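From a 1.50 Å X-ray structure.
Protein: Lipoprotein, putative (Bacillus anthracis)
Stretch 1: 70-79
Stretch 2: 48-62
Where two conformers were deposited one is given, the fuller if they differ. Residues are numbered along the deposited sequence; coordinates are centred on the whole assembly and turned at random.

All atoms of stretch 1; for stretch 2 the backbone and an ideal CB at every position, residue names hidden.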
# COMPACT_ATOMS: atom_id res chain seq x y z
N GLU A 70 5.15 -3.95 -12.87
CA GLU A 70 4.58 -5.26 -13.18
C GLU A 70 4.14 -5.90 -11.86
O GLU A 70 4.96 -6.05 -10.95
CB GLU A 70 5.61 -6.16 -13.88
CG GLU A 70 6.07 -5.68 -15.24
CD GLU A 70 7.07 -6.62 -15.90
OE1 GLU A 70 7.22 -7.77 -15.42
OE2 GLU A 70 7.69 -6.22 -16.91
N PRO A 71 2.86 -6.28 -11.75
CA PRO A 71 2.37 -6.89 -10.52
C PRO A 71 3.06 -8.20 -10.21
O PRO A 71 3.25 -9.04 -11.12
CB PRO A 71 0.89 -7.15 -10.80
CG PRO A 71 0.53 -6.20 -11.87
CD PRO A 71 1.76 -6.03 -12.71
N ILE A 72 3.43 -8.34 -8.94
CA ILE A 72 3.99 -9.59 -8.48
C ILE A 72 2.83 -10.57 -8.44
O ILE A 72 1.67 -10.19 -8.23
CB ILE A 72 4.77 -9.48 -7.15
CG1 ILE A 72 3.89 -9.17 -5.94
CG2 ILE A 72 5.90 -8.48 -7.31
CD1 ILE A 72 4.66 -9.16 -4.63
N LYS A 73 3.15 -11.84 -8.65
CA LYS A 73 2.15 -12.90 -8.73
C LYS A 73 2.08 -13.74 -7.48
O LYS A 73 1.12 -14.47 -7.27
CB LYS A 73 2.41 -13.75 -9.97
CG LYS A 73 2.32 -12.95 -11.26
CD LYS A 73 0.96 -12.23 -11.31
CE LYS A 73 0.77 -11.36 -12.54
NZ LYS A 73 -0.54 -10.66 -12.46
N ALA A 74 3.09 -13.63 -6.64
CA ALA A 74 3.12 -14.36 -5.39
C ALA A 74 3.80 -13.49 -4.38
O ALA A 74 4.66 -12.68 -4.72
CB ALA A 74 3.89 -15.66 -5.55
N LEU A 75 3.41 -13.63 -3.13
CA LEU A 75 4.07 -12.90 -2.08
C LEU A 75 5.23 -13.77 -1.64
O LEU A 75 5.04 -14.98 -1.46
CB LEU A 75 3.13 -12.73 -0.90
CG LEU A 75 3.66 -11.87 0.23
CD1 LEU A 75 3.75 -10.41 -0.20
CD2 LEU A 75 2.73 -12.03 1.42
N PRO A 76 6.42 -13.19 -1.47
CA PRO A 76 7.51 -14.02 -0.96
C PRO A 76 7.17 -14.63 0.40
O PRO A 76 6.36 -14.07 1.15
CB PRO A 76 8.64 -13.02 -0.77
CG PRO A 76 8.36 -11.96 -1.76
CD PRO A 76 6.88 -11.82 -1.78
N ALA A 77 7.82 -15.72 0.72
CA ALA A 77 7.63 -16.37 2.00
C ALA A 77 7.83 -15.40 3.17
O ALA A 77 8.80 -14.60 3.17
CB ALA A 77 8.58 -17.55 2.15
N ILE A 78 6.90 -15.48 4.12
CA ILE A 78 6.92 -14.69 5.33
C ILE A 78 6.83 -15.64 6.49
O ILE A 78 6.03 -16.57 6.46
CB ILE A 78 5.65 -13.80 5.45
CG1 ILE A 78 5.35 -13.01 4.18
CG2 ILE A 78 5.75 -12.90 6.69
CD1 ILE A 78 6.37 -11.98 3.85
N SER A 79 7.64 -15.42 7.51
CA SER A 79 7.56 -16.22 8.71
C SER A 79 7.95 -15.33 9.87
O SER A 79 8.51 -14.27 9.68
CB SER A 79 8.45 -17.46 8.59
OG SER A 79 8.13 -18.42 9.57
N UNK A 48 0.49 -7.07 7.49
CA UNK A 48 0.62 -8.46 7.84
C UNK A 48 0.52 -9.32 6.57
O UNK A 48 0.10 -8.87 5.50
CB UNK A 48 -0.45 -8.86 8.86
N UNK A 49 0.90 -10.59 6.73
CA UNK A 49 0.90 -11.54 5.61
C UNK A 49 -0.49 -11.68 4.98
O UNK A 49 -0.63 -11.69 3.76
CB UNK A 49 1.39 -12.91 6.08
N UNK A 50 -1.51 -11.79 5.81
CA UNK A 50 -2.85 -11.98 5.31
C UNK A 50 -3.25 -10.82 4.40
O UNK A 50 -3.81 -11.02 3.33
CB UNK A 50 -3.84 -12.12 6.47
N UNK A 51 -2.94 -9.61 4.82
CA UNK A 51 -3.27 -8.42 4.06
C UNK A 51 -2.46 -8.36 2.78
O UNK A 51 -3.00 -8.07 1.69
CB UNK A 51 -3.03 -7.16 4.90
N UNK A 52 -1.16 -8.60 2.89
CA UNK A 52 -0.32 -8.54 1.69
C UNK A 52 -0.73 -9.57 0.64
O UNK A 52 -0.72 -9.29 -0.57
CB UNK A 52 1.15 -8.75 2.07
N UNK A 53 -1.15 -10.76 1.08
CA UNK A 53 -1.64 -11.78 0.15
C UNK A 53 -2.86 -11.24 -0.59
O UNK A 53 -3.03 -11.46 -1.79
CB UNK A 53 -1.98 -13.08 0.89
N UNK A 54 -3.72 -10.56 0.15
CA UNK A 54 -4.93 -9.99 -0.50
C UNK A 54 -4.56 -8.88 -1.50
O UNK A 54 -5.18 -8.76 -2.56
CB UNK A 54 -5.89 -9.43 0.56
N UNK A 55 -3.56 -8.07 -1.17
CA UNK A 55 -3.08 -7.06 -2.11
C UNK A 55 -2.53 -7.72 -3.38
O UNK A 55 -2.75 -7.21 -4.48
CB UNK A 55 -2.00 -6.19 -1.45
N UNK A 56 -1.80 -8.81 -3.24
CA UNK A 56 -1.30 -9.54 -4.43
C UNK A 56 -2.47 -10.03 -5.30
O UNK A 56 -2.39 -9.96 -6.52
CB UNK A 56 -0.43 -10.73 -4.00
N UNK A 57 -3.55 -10.49 -4.67
CA UNK A 57 -4.71 -10.96 -5.43
C UNK A 57 -5.37 -9.82 -6.19
O UNK A 57 -6.04 -10.08 -7.20
CB UNK A 57 -5.73 -11.62 -4.50
N UNK A 58 -5.18 -8.56 -5.75
CA UNK A 58 -5.70 -7.40 -6.50
C UNK A 58 -4.65 -6.79 -7.43
O UNK A 58 -4.87 -5.72 -8.00
CB UNK A 58 -6.20 -6.33 -5.53
N UNK A 59 -3.52 -7.47 -7.58
CA UNK A 59 -2.43 -7.01 -8.45
C UNK A 59 -1.94 -5.65 -8.03
O UNK A 59 -1.51 -4.85 -8.87
CB UNK A 59 -2.88 -6.97 -9.91
N UNK A 60 -1.95 -5.37 -6.72
CA UNK A 60 -1.60 -4.03 -6.24
C UNK A 60 -0.20 -3.86 -5.74
O UNK A 60 0.21 -2.73 -5.48
CB UNK A 60 -2.56 -3.63 -5.11
N UNK A 61 0.51 -4.96 -5.55
CA UNK A 61 1.94 -4.91 -5.23
C UNK A 61 2.65 -5.10 -6.54
O UNK A 61 2.55 -6.15 -7.17
CB UNK A 61 2.36 -5.96 -4.20
N UNK A 62 3.42 -4.11 -6.95
CA UNK A 62 4.02 -4.14 -8.27
C UNK A 62 5.52 -3.90 -8.27
O UNK A 62 6.00 -2.97 -7.63
CB UNK A 62 3.34 -3.10 -9.16

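Position 48 directs its CA-to-CB bond away from stretch 1 and immediately precedes a helix whose first amide groups lack acceptors, so Asn, Asp, Ser or Thr would suit it. It is Asn48, the N-cap: its OD1 accepts from the backbone N of position 51 at 2.8 Å.

At position 49 the bond runs sideways, with the ideal CB 4.4 Å from Ile78 CG1. A long side chain could follow the aliphatic surface and extend past Ile78. The deposited Lys49 is fully extended, all four chi angles t; its CD lies 4.1 Å from Ile78 CB, and its NZ reaches the O atom of a water, 2.9 Å away, that also accepts from Ile78 N at 2.9 Å.

Positions 50 and 51 meet nothing of stretch 1, leaving the choice wide; they are Thr50 and Thr51, the latter also donating from OG1 to Asn48 OD1 at 2.9 Å.

Position 52 points toward stretch 1, its ideal CB only 3.7 Å from Leu75 CD2. So little room favours a small residue, and Ala52 packs its CB 3.8 Å from Leu75 CD2.

At position 53 the CA-to-CB bond runs sideways, with the ideal CB 4.9 Å from Leu75 CD2, where a flexible chain could cover the leucine and extend past it. Many polar residues would serve; in Glu53, CG lies 4.0 Å from Leu75 CD2.

Positions 54 and 55 are beyond reach of stretch 1, which therefore sets no preference; they hold Lys54 and Met55, a selenomethionine.

Position 56 points toward the bend from Ile72 to Leu75, its ideal CB 4.8 Å from Ile72 O. A medium-sized apolar residue, Val, Ile or Leu, would fill the gap. Val56 does so with both methyls: CG1 is 3.7 Å from Lys73 O, while CG2 lies 4.0 Å from Ile72 CG1 and 4.2 Å from Leu75 CB.

Positions 57 and 58 have nothing of stretch 1 near their ideal CB atoms, so many side chains would do; they hold Lys57 and Glu58, the latter departing from helical angles.

Position 59 has positive phi (58°), which favours Gly, Asn or Asp, and its ideal CB is 3.9 Å from Pro71 CB. Asn59 fits, packing its CB 3.8 Å from Pro71 CB.

Position 60 points away from stretch 1, which leaves its side chain open; it is the selenomethionine Met60.

Position 61 enters a strand, and its carbonyl O accepts from Ile72 N at 3.0 Å whatever the side chain. With the ideal CB 4.0 Å from Ile72 CG1, an aliphatic residue suits; Leu61 adds a contact from CD1 to Leu75 CD1 at 4.3 Å.

Position 62 pairs antiparallel with Pro71, both side chains on one sheet face. A long or branched chain could cover the proline ring: Lys62 places CE 4.2 Å from Pro71 CG, its NZ hydrogen-bonding elsewhere in the structure.

Stretch 2, residues 48-62: NKTTAEKMVKENMLK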
# COMPACT_ATOMS: atom_id res chain seq x y z
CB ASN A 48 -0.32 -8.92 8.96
CG ASN A 48 -1.79 -8.91 8.61
OD1 ASN A 48 -2.20 -8.91 7.45
ND2 ASN A 48 -2.61 -8.96 9.63
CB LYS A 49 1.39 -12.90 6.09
CG LYS A 49 1.41 -13.94 4.99
CD LYS A 49 1.84 -15.29 5.51
CE LYS A 49 1.71 -16.32 4.40
NZ LYS A 49 2.09 -17.67 4.86
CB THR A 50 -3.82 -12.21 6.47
OG1 THR A 50 -3.54 -13.49 7.05
CG2 THR A 50 -5.23 -12.23 6.00
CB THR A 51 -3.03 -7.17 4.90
OG1 THR A 51 -3.94 -7.16 6.01
CG2 THR A 51 -3.21 -5.88 4.07
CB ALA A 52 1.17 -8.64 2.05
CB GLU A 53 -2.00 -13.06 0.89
CG GLU A 53 -0.81 -13.89 1.33
CD GLU A 53 -1.22 -15.19 2.04
OE1 GLU A 53 -2.29 -15.24 2.72
OE2 GLU A 53 -0.47 -16.17 1.94
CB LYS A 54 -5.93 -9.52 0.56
CG LYS A 54 -6.57 -10.69 1.30
CD LYS A 54 -7.34 -10.25 2.53
CE LYS A 54 -8.01 -11.43 3.21
NZ LYS A 54 -8.57 -11.02 4.51
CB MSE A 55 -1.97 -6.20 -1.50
CG MSE A 55 -2.54 -5.29 -0.48
SE MSE A 55 -1.22 -3.87 -0.08
CE MSE A 55 -1.70 -2.62 -1.51
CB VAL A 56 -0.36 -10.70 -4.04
CG1 VAL A 56 -0.02 -11.59 -5.23
CG2 VAL A 56 0.93 -10.16 -3.44
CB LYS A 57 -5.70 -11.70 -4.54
CG LYS A 57 -5.20 -13.06 -4.10
CD LYS A 57 -6.22 -13.85 -3.29
CE LYS A 57 -6.50 -13.18 -1.96
NZ LYS A 57 -7.33 -14.02 -1.06
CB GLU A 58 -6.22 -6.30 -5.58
CG GLU A 58 -7.25 -6.80 -4.60
CD GLU A 58 -8.38 -7.53 -5.28
OE1 GLU A 58 -8.85 -7.07 -6.35
OE2 GLU A 58 -8.79 -8.56 -4.72
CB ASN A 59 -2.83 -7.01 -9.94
CG ASN A 59 -2.96 -8.42 -10.53
OD1 ASN A 59 -2.92 -9.41 -9.83
ND2 ASN A 59 -3.08 -8.49 -11.84
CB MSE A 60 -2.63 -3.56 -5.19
CG MSE A 60 -3.85 -2.93 -5.85
SE MSE A 60 -3.41 -1.33 -6.99
CE MSE A 60 -4.00 -2.12 -8.68
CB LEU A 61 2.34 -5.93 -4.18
CG LEU A 61 1.95 -5.59 -2.73
CD1 LEU A 61 2.16 -6.80 -1.85
CD2 LEU A 61 2.79 -4.44 -2.19
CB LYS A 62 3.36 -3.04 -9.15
CG LYS A 62 1.83 -3.11 -9.21
CD LYS A 62 1.24 -2.28 -10.33
CE LYS A 62 -0.27 -2.38 -10.40
NZ LYS A 62 -0.86 -1.66 -11.57
O HOH W 1 4.67 -17.24 3.64
O HOH W 2 0.46 -7.88 -6.99
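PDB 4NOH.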